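Local coordinates for D-isomer specific 2-hydroxyacid dehydrogenase family protein (Desulfovibrio vulgaris, PDB 5TX7), which catalyses the NAD-dependent interconversion of D-2-hydroxyacids and the matching 2-oxoacids, at the interface of chains A and B. Coordinates in Å, arbitrary orientation; residue numbers count along the deposited sequence, not the author numbering. Chains: chain A/B, D-isomer specific 2-hydroxyacid dehydrogenase family protein.

The interface of chains A and B. Residues chain A 162, 165-166, 168-170; chain B 165-166, 169.
A:Arg162 leaves its helix with CG anti to the backbone N (chi1 -164°), and bends at chi2 and chi3 swing its guanidinium toward the C-terminal end of the partner helix. There NH1 donates to the backbone O of B:Ala169 at 2.6 Å, lying in the plane of that carbonyl, whereas the oxygen sits somewhat off the guanidinium plane, so the bond is markedly bent (129° at the hydrogen). Arginine suits this place: it is long enough to reach the neighbouring subunit, and its positive charge would be favoured beside the last carbonyls of helix 158-169, at the negative end of the helix dipole.

Both subunits contribute this same helix, and the two meet across a two-fold axis in the deposited dimer, a state in which enzymes of this family commonly work. At the centre the two alanines face tip to tip, A:Ala169 CB lying 3.4 Å from B:Ala169 CB. A side chain of one methyl probably suits so close a crossing, and these two residues bury more surface than any others in this patch, 69 and 74 Å².

To one side of the methyl pair, A:Leu170 and B:Ile166 cross at about a right angle. The leucine has CG anti to its carbonyl carbon (chi1 -65°) and presents CD2; the isoleucine has CG1 anti to its own carbonyl carbon and touches with CD1, 3.9 Å away. Branched aliphatic chains suit this apolar crossing.

B:Arg165, poorly ordered, starts out extended and turns at chi3, bringing its guanidinium over the end of helix 158-169 of chain A. A weak hydrogen bond joins its NH1 to the backbone carbonyl O of A:Asn168 at 3.4 Å. The charge probably adds a diffuse attraction to the carbonyl end, but no hydrogen bond is directed along the 2.8 Å from B:Arg165 NH1 to A:Ala169 O.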
loop_
_atom_site.group_PDB
_atom_site.type_symbol
_atom_site.label_atom_id
_atom_site.label_comp_id
_atom_site.label_asym_id
_atom_site.label_seq_id
_atom_site.Cartn_x
_atom_site.Cartn_y
_atom_site.Cartn_z
ATOM N N ARG A 162 -3.851 -3.164 -15.001
ATOM C CA ARG A 162 -2.806 -3.215 -13.963
ATOM C C ARG A 162 -3.447 -3.348 -12.586
ATOM O O ARG A 162 -3.052 -4.194 -11.784
ATOM C CB ARG A 162 -1.928 -1.965 -14.027
ATOM C CG ARG A 162 -0.618 -2.047 -13.299
ATOM C CD ARG A 162 0.326 -2.943 -14.065
ATOM N NE ARG A 162 0.551 -4.141 -13.315
ATOM C CZ ARG A 162 1.057 -5.255 -13.833
ATOM N NH1 ARG A 162 1.203 -6.322 -13.057
ATOM N NH2 ARG A 162 1.442 -5.329 -15.115
ATOM N N ARG A 165 -4.574 -6.965 -12.210
ATOM C CA ARG A 165 -3.513 -7.935 -11.916
ATOM C C ARG A 165 -3.094 -7.853 -10.425
ATOM O O ARG A 165 -2.927 -8.879 -9.751
ATOM C CB ARG A 165 -2.312 -7.804 -12.879
ATOM N N ILE A 166 -2.971 -6.642 -9.904
ATOM C CA ILE A 166 -2.570 -6.455 -8.517
ATOM C C ILE A 166 -3.645 -7.026 -7.599
ATOM O O ILE A 166 -3.335 -7.819 -6.685
ATOM C CB ILE A 166 -2.291 -4.971 -8.204
ATOM C CG1 ILE A 166 -1.061 -4.501 -8.991
ATOM C CG2 ILE A 166 -2.057 -4.775 -6.715
ATOM C CD1 ILE A 166 -0.928 -2.991 -9.116
ATOM N N ASN A 168 -5.895 -9.325 -8.163
ATOM C CA ASN A 168 -5.815 -10.775 -8.202
ATOM C C ASN A 168 -4.740 -11.311 -7.255
ATOM O O ASN A 168 -5.000 -12.206 -6.465
ATOM C CB ASN A 168 -5.551 -11.278 -9.610
ATOM C CG ASN A 168 -5.300 -12.785 -9.640
ATOM O OD1 ASN A 168 -6.236 -13.584 -9.520
ATOM N ND2 ASN A 168 -4.032 -13.178 -9.773
ATOM N N ALA A 169 -3.547 -10.730 -7.320
ATOM C CA ALA A 169 -2.434 -11.180 -6.493
ATOM C C ALA A 169 -2.684 -10.976 -4.997
ATOM O O ALA A 169 -2.189 -11.732 -4.185
ATOM C CB ALA A 169 -1.165 -10.485 -6.912
ATOM N N LEU A 170 -3.470 -9.964 -4.633
ATOM C CA LEU A 170 -3.898 -9.788 -3.245
ATOM C C LEU A 170 -5.072 -10.713 -2.830
ATOM O O LEU A 170 -5.660 -10.509 -1.769
ATOM C CB LEU A 170 -4.302 -8.327 -3.006
ATOM C CG LEU A 170 -3.190 -7.298 -3.120
ATOM C CD1 LEU A 170 -3.808 -5.958 -3.440
ATOM C CD2 LEU A 170 -2.341 -7.208 -1.861
ATOM N N ARG B 165 4.751 -13.123 -4.239
ATOM C CA ARG B 165 3.717 -13.133 -5.278
ATOM C C ARG B 165 3.167 -11.710 -5.509
ATOM O O ARG B 165 3.002 -11.278 -6.660
ATOM C CB ARG B 165 2.609 -14.163 -4.973
ATOM C CG ARG B 165 1.307 -13.962 -5.744
ATOM C CD ARG B 165 0.379 -15.173 -5.688
ATOM N NE ARG B 165 -1.033 -14.759 -5.616
ATOM C CZ ARG B 165 -1.822 -14.807 -4.535
ATOM N NH1 ARG B 165 -3.088 -14.390 -4.623
ATOM N NH2 ARG B 165 -1.382 -15.268 -3.366
ATOM N N ILE B 166 2.945 -10.968 -4.429
ATOM C CA ILE B 166 2.429 -9.613 -4.549
ATOM C C ILE B 166 3.448 -8.732 -5.255
ATOM O O ILE B 166 3.113 -8.031 -6.223
ATOM C CB ILE B 166 2.024 -9.042 -3.177
ATOM C CG1 ILE B 166 0.823 -9.819 -2.621
ATOM C CG2 ILE B 166 1.655 -7.573 -3.297
ATOM C CD1 ILE B 166 0.615 -9.679 -1.125
ATOM N N ALA B 169 3.534 -9.212 -8.935
ATOM C CA ALA B 169 2.384 -8.599 -9.583
ATOM C C ALA B 169 2.492 -7.083 -9.661
ATOM O O ALA B 169 1.963 -6.491 -10.582
ATOM C CB ALA B 169 1.116 -9.012 -8.875
#